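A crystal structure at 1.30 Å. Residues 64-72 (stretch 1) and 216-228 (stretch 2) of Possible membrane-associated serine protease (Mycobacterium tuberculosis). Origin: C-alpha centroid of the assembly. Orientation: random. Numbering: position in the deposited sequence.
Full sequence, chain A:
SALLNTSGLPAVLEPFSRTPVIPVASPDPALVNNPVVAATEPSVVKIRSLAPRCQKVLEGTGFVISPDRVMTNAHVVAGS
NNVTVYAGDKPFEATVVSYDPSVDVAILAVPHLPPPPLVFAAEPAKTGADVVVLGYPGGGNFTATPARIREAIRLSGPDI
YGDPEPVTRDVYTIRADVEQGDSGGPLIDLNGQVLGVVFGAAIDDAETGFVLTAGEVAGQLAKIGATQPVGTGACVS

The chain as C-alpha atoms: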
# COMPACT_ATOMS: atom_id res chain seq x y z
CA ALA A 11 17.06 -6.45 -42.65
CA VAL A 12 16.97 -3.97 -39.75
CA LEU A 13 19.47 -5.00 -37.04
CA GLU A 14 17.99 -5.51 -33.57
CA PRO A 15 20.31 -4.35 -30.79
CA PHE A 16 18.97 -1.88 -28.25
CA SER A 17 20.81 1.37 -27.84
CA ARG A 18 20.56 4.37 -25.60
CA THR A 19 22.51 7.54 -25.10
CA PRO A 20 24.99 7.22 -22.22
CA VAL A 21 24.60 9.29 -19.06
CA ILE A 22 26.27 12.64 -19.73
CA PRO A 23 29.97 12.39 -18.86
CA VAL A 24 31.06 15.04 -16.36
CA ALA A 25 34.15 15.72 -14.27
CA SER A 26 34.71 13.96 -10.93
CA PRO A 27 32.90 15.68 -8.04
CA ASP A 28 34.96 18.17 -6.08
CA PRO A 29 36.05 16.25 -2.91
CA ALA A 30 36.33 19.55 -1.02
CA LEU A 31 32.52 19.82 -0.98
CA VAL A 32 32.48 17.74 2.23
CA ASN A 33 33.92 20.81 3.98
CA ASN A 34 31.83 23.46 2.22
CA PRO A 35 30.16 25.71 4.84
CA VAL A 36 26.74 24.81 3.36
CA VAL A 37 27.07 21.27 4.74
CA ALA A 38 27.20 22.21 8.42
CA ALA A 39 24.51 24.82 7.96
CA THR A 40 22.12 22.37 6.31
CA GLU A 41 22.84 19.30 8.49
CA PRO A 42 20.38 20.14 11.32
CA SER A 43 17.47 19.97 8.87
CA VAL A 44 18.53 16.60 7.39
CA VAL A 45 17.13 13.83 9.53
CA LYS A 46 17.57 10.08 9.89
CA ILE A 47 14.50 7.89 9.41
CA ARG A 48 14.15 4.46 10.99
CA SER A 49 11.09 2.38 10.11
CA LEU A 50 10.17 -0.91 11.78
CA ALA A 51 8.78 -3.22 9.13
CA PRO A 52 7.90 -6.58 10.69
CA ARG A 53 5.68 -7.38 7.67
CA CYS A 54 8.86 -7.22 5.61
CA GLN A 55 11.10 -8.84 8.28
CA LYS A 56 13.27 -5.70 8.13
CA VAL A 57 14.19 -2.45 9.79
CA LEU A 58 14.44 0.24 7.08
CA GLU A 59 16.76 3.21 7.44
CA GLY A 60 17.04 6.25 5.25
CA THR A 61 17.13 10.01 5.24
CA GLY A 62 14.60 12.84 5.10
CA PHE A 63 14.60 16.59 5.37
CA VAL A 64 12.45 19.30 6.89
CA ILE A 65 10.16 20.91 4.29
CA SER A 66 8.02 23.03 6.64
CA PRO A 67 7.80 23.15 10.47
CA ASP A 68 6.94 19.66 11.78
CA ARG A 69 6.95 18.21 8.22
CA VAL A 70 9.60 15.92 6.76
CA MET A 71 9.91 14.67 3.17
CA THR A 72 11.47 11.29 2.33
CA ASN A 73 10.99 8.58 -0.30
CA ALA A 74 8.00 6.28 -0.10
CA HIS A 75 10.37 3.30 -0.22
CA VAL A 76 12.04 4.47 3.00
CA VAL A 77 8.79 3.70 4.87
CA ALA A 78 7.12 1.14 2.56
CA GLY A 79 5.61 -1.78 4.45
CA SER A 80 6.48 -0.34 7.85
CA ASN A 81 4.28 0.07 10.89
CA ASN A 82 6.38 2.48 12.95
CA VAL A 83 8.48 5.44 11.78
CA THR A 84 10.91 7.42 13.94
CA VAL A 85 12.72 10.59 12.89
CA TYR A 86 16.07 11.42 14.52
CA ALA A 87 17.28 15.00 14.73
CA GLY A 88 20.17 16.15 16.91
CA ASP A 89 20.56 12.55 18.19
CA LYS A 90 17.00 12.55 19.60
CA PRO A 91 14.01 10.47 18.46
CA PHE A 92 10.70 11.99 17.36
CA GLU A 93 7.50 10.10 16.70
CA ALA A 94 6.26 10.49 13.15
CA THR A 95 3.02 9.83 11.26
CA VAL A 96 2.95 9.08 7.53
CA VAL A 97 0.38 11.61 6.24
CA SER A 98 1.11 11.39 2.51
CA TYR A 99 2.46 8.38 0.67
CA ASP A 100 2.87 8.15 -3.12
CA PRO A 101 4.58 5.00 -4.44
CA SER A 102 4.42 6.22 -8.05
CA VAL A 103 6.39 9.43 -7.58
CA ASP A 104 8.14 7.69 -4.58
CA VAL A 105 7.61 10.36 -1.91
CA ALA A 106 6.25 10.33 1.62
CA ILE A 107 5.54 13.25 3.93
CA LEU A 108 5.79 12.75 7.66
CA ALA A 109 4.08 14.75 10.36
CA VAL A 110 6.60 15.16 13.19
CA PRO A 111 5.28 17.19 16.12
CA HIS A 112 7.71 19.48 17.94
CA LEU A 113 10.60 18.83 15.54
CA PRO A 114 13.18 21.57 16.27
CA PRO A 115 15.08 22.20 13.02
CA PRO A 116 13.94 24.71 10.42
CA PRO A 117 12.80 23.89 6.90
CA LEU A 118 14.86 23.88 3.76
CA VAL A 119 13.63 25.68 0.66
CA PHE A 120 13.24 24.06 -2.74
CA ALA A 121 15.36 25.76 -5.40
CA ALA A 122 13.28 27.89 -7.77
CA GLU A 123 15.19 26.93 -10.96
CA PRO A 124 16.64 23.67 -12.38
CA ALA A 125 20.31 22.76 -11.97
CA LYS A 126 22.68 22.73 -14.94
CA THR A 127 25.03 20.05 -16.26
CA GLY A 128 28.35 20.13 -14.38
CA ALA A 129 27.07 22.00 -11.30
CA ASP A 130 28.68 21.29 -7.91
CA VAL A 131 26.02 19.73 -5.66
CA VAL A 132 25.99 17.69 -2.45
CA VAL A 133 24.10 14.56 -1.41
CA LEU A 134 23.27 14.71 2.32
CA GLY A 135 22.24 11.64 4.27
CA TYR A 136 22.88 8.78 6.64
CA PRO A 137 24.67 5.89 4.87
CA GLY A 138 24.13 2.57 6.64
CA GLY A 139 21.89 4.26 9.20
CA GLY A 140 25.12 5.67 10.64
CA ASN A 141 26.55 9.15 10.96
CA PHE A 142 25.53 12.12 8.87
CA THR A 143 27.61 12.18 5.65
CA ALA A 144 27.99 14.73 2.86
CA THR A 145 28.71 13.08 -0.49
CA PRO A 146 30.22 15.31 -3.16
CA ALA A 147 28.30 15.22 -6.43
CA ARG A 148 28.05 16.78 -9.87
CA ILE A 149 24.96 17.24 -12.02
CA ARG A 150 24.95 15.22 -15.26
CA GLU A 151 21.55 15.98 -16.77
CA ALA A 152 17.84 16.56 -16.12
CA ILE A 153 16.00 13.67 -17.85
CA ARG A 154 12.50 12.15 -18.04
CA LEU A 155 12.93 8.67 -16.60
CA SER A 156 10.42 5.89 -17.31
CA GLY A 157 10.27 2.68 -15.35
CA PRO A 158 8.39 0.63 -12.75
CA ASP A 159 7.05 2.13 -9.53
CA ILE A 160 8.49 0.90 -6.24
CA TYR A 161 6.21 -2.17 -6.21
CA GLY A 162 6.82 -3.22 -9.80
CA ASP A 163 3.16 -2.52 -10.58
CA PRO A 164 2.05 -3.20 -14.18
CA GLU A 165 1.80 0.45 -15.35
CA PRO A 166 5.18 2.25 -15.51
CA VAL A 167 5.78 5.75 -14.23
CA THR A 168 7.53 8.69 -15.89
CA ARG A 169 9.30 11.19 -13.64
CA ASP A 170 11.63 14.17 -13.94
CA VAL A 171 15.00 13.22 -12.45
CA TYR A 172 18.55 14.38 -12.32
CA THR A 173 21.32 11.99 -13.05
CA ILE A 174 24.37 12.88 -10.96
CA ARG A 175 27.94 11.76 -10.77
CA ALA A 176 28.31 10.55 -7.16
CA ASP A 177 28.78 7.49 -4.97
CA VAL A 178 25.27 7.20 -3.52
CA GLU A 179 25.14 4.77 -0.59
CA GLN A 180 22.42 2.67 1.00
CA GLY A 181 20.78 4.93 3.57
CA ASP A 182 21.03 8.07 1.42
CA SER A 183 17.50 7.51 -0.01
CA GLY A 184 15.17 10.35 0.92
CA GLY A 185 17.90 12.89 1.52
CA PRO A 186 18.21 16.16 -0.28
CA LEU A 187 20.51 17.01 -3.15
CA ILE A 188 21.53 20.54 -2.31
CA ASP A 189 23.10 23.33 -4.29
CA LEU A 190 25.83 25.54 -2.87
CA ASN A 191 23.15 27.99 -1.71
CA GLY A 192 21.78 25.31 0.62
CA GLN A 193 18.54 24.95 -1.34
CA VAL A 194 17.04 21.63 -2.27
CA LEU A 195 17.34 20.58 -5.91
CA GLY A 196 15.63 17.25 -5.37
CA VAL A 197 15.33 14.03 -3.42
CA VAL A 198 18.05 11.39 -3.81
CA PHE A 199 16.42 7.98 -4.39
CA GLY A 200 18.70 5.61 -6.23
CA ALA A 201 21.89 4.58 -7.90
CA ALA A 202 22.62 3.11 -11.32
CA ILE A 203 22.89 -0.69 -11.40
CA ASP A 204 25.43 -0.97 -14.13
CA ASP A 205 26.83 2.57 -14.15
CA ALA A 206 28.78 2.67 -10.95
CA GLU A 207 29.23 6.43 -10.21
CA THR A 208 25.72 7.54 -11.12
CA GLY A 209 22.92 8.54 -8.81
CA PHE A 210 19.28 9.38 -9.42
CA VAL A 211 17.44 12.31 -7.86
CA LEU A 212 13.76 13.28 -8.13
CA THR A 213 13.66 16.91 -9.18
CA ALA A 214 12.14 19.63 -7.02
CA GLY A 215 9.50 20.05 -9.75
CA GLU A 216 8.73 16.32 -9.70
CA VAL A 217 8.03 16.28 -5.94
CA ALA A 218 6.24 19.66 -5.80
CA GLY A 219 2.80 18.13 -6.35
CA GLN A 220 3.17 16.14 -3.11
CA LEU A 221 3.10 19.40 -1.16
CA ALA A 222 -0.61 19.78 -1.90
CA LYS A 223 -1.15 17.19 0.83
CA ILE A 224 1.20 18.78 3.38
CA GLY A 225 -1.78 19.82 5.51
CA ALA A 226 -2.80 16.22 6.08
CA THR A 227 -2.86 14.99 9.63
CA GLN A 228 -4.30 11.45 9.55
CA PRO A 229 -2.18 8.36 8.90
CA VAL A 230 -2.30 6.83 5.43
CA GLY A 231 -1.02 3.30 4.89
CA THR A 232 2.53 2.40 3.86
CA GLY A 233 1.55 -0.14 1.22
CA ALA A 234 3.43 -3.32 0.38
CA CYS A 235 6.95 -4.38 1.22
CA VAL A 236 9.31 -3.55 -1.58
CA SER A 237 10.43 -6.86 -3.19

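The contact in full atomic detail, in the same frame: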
# COMPACT_ATOMS: atom_id res chain seq x y z
N VAL A 64 13.56 18.46 6.47
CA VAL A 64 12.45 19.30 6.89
C VAL A 64 12.00 20.18 5.73
O VAL A 64 12.81 20.93 5.15
CB VAL A 64 12.84 20.14 8.10
CG1 VAL A 64 11.64 20.94 8.58
CG2 VAL A 64 13.37 19.26 9.23
N ILE A 65 10.72 20.09 5.38
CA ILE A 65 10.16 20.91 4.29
C ILE A 65 9.29 22.07 4.78
O ILE A 65 9.02 23.00 4.03
CB ILE A 65 9.37 20.05 3.29
CG1 ILE A 65 8.34 19.15 3.98
CG2 ILE A 65 10.34 19.27 2.41
CD1 ILE A 65 7.31 18.52 3.05
N SER A 66 8.84 21.99 6.03
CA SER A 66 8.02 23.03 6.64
C SER A 66 8.05 22.65 8.13
O SER A 66 8.34 21.51 8.47
CB SER A 66 6.61 22.98 6.06
OG SER A 66 5.86 24.14 6.38
N PRO A 67 7.75 23.58 9.06
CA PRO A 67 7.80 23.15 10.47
C PRO A 67 7.00 21.86 10.73
O PRO A 67 5.86 21.72 10.26
CB PRO A 67 7.23 24.36 11.22
CG PRO A 67 7.69 25.53 10.33
CD PRO A 67 7.49 25.03 8.91
N ASP A 68 7.62 20.90 11.43
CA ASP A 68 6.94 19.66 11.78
C ASP A 68 6.54 18.81 10.57
O ASP A 68 5.66 17.94 10.69
CB ASP A 68 5.77 19.89 12.72
CG ASP A 68 6.19 20.42 14.06
OD1 ASP A 68 7.39 20.61 14.32
OD2 ASP A 68 5.27 20.60 14.89
N ARG A 69 7.22 19.00 9.43
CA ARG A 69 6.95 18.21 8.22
C ARG A 69 8.26 17.80 7.58
O ARG A 69 9.13 18.63 7.33
CB ARG A 69 6.10 18.99 7.21
CG ARG A 69 4.67 19.29 7.63
CD ARG A 69 3.86 18.00 7.61
NE ARG A 69 2.44 18.14 7.92
CZ ARG A 69 1.94 18.15 9.15
NH1 ARG A 69 2.76 18.14 10.20
NH2 ARG A 69 0.63 18.19 9.31
N VAL A 70 8.39 16.49 7.32
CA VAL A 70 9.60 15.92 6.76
C VAL A 70 9.26 15.19 5.45
O VAL A 70 8.27 14.44 5.39
CB VAL A 70 10.22 14.94 7.77
CG1 VAL A 70 11.28 14.05 7.12
CG2 VAL A 70 10.84 15.71 8.90
N MET A 71 10.06 15.42 4.41
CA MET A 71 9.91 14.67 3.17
C MET A 71 10.97 13.54 3.14
O MET A 71 12.13 13.75 3.57
CB MET A 71 10.07 15.58 1.94
CG MET A 71 9.91 14.81 0.63
SD MET A 71 9.82 15.90 -0.81
CE MET A 71 8.17 16.59 -0.67
N THR A 72 10.57 12.40 2.59
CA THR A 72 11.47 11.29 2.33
C THR A 72 10.93 10.53 1.12
O THR A 72 9.94 10.96 0.51
CB THR A 72 11.62 10.37 3.58
OG1 THR A 72 12.64 9.39 3.34
CG2 THR A 72 10.32 9.67 3.97
N GLU A 216 9.40 17.61 -9.73
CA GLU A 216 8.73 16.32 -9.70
C GLU A 216 8.01 16.08 -8.36
O GLU A 216 6.95 15.45 -8.33
CB GLU A 216 9.77 15.21 -9.95
CG GLU A 216 9.23 13.79 -9.87
CD GLU A 216 8.16 13.50 -10.90
OE1 GLU A 216 7.23 12.74 -10.57
OE2 GLU A 216 8.26 13.99 -12.05
N VAL A 217 8.61 16.55 -7.26
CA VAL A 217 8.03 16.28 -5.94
C VAL A 217 7.07 17.38 -5.48
O VAL A 217 6.35 17.20 -4.50
CB VAL A 217 9.10 15.98 -4.85
CG1 VAL A 217 10.04 14.88 -5.30
CG2 VAL A 217 9.89 17.23 -4.46
N ALA A 218 7.02 18.49 -6.23
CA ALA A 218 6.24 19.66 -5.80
C ALA A 218 4.77 19.34 -5.59
O ALA A 218 4.14 19.86 -4.66
CB ALA A 218 6.39 20.79 -6.82
N GLY A 219 4.21 18.49 -6.43
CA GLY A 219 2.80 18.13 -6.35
C GLY A 219 2.45 17.49 -5.02
O GLY A 219 1.32 17.61 -4.54
N GLN A 220 3.42 16.81 -4.40
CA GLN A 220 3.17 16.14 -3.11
C GLN A 220 2.82 17.15 -2.03
O GLN A 220 2.10 16.83 -1.08
CB GLN A 220 4.38 15.31 -2.67
CG GLN A 220 4.82 14.29 -3.73
CD GLN A 220 3.74 13.30 -4.01
OE1 GLN A 220 3.11 12.77 -3.09
NE2 GLN A 220 3.52 13.02 -5.29
N LEU A 221 3.31 18.38 -2.19
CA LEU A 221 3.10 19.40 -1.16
C LEU A 221 1.65 19.81 -1.03
O LEU A 221 1.29 20.36 0.01
CB LEU A 221 3.96 20.60 -1.47
CG LEU A 221 5.45 20.28 -1.56
CD1 LEU A 221 6.21 21.50 -2.08
CD2 LEU A 221 6.02 19.79 -0.24
N ALA A 222 0.83 19.54 -2.05
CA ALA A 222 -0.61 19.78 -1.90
C ALA A 222 -1.26 19.04 -0.76
O ALA A 222 -2.33 19.44 -0.32
CB ALA A 222 -1.36 19.50 -3.21
N LYS A 223 -0.61 17.97 -0.27
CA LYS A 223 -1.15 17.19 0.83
C LYS A 223 -0.41 17.47 2.11
O LYS A 223 -0.61 16.75 3.07
CB LYS A 223 -1.10 15.68 0.54
CG LYS A 223 -2.02 14.85 1.43
CD LYS A 223 -2.40 13.52 0.80
CE LYS A 223 -3.17 12.66 1.80
NZ LYS A 223 -3.63 11.38 1.17
N ILE A 224 0.39 18.54 2.17
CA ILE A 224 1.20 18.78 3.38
C ILE A 224 0.34 19.07 4.61
O ILE A 224 0.77 18.87 5.73
CB ILE A 224 2.24 19.89 3.16
CG1 ILE A 224 3.34 19.83 4.22
CG2 ILE A 224 1.57 21.29 3.08
CD1 ILE A 224 4.49 20.80 3.93
N GLY A 225 -0.89 19.51 4.40
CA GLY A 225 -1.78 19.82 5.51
C GLY A 225 -2.47 18.62 6.09
O GLY A 225 -3.23 18.76 7.04
N ALA A 226 -2.23 17.44 5.53
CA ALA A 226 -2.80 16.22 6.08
C ALA A 226 -2.28 15.93 7.48
O ALA A 226 -1.15 16.26 7.86
CB ALA A 226 -2.50 15.07 5.17
N THR A 227 -3.16 15.31 8.26
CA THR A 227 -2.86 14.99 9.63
C THR A 227 -3.09 13.52 9.98
O THR A 227 -2.48 13.01 10.91
CB THR A 227 -3.70 15.85 10.60
OG1 THR A 227 -5.08 15.76 10.24
CG2 THR A 227 -3.27 17.32 10.57
N GLN A 228 -3.94 12.83 9.22
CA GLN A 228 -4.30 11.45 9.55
C GLN A 228 -3.33 10.47 8.91
O GLN A 228 -2.82 10.73 7.83
CB GLN A 228 -5.72 11.17 9.07
CG GLN A 228 -6.75 12.05 9.72
CD GLN A 228 -6.62 12.03 11.20
OE1 GLN A 228 -6.64 10.97 11.84
NE2 GLN A 228 -6.42 13.22 11.79

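The contact joins residues at least 146 positions apart in sequence and buries 364 Å² in total, counted over both stretches. Four apolar side-chain pairs and one well-defined hydrogen bond link the stretches.

The side chain of Val 64 is out of reach of stretch 2. The contact begins at Ile 65, where the chain turns a corner and the CA-to-CB bond points toward stretch 2. With chi1 at 51° (p) and chi2 at 166° (t), its CD1 reaches two partners: CD2 of Leu 221 at 3.8 Å and CD1 of Ile 224 at 3.7 Å. An apolar chain long enough to bring CD1 against these two methyl groups suits the position. Both partners have CA-to-CB bonds directed sideways, yet their ends come nearer.

Ser 66 adds a smaller contact through carbon: its CB lies 3.7 Å from CD1 of Ile 224. It also opens a type II turn closed by a backbone bond from Arg 69 N to Ser 66 O (2.9 Å). Pro 67 and Asp 68, in the middle of this turn, stay out of reach, and the chain meets stretch 2 again at Arg 69.

Arg 69 combines both kinds of contact. Its CA is 7.5 Å from the CA of Ile 224, and its CG packs 3.7 Å from CG1 of that residue. Farther out, NE donates a hydrogen bond to Ile 224 O; the NE to O distance of 2.8 Å and the N-H...O angle of 165° describe a short, nearly linear bond, with the acceptor near the guanidinium plane. NH2 lies 3.0 Å from Ala 226 O. On the same guanidinium, NH1 donates to Asp 68 O at 2.9 Å and 153°, tying the group back to its own turn. A long side chain with a planar, multiply donating end is well matched to the carbonyls of Ile 224 and Asp 68. Ile 224 and Ala 226 both belong to the type I turn from Lys 223 to Ala 226.

Val 70 is out of reach, and Met 71 again points toward stretch 2. Its extended chi1 and chi2 (both t), followed by chi3 at -74° (m), carry SD to 3.9 Å from CG2 of Val 217 and CE to 3.9 Å from CD2 of Leu 221. The unbranched thioether reaches into the gap between the backbones (Met 71 CA to Gln 220 CA, 9.3 Å), where its end meets the side chains of Val 217 and Leu 221. Met 71 and Val 217 are both buried.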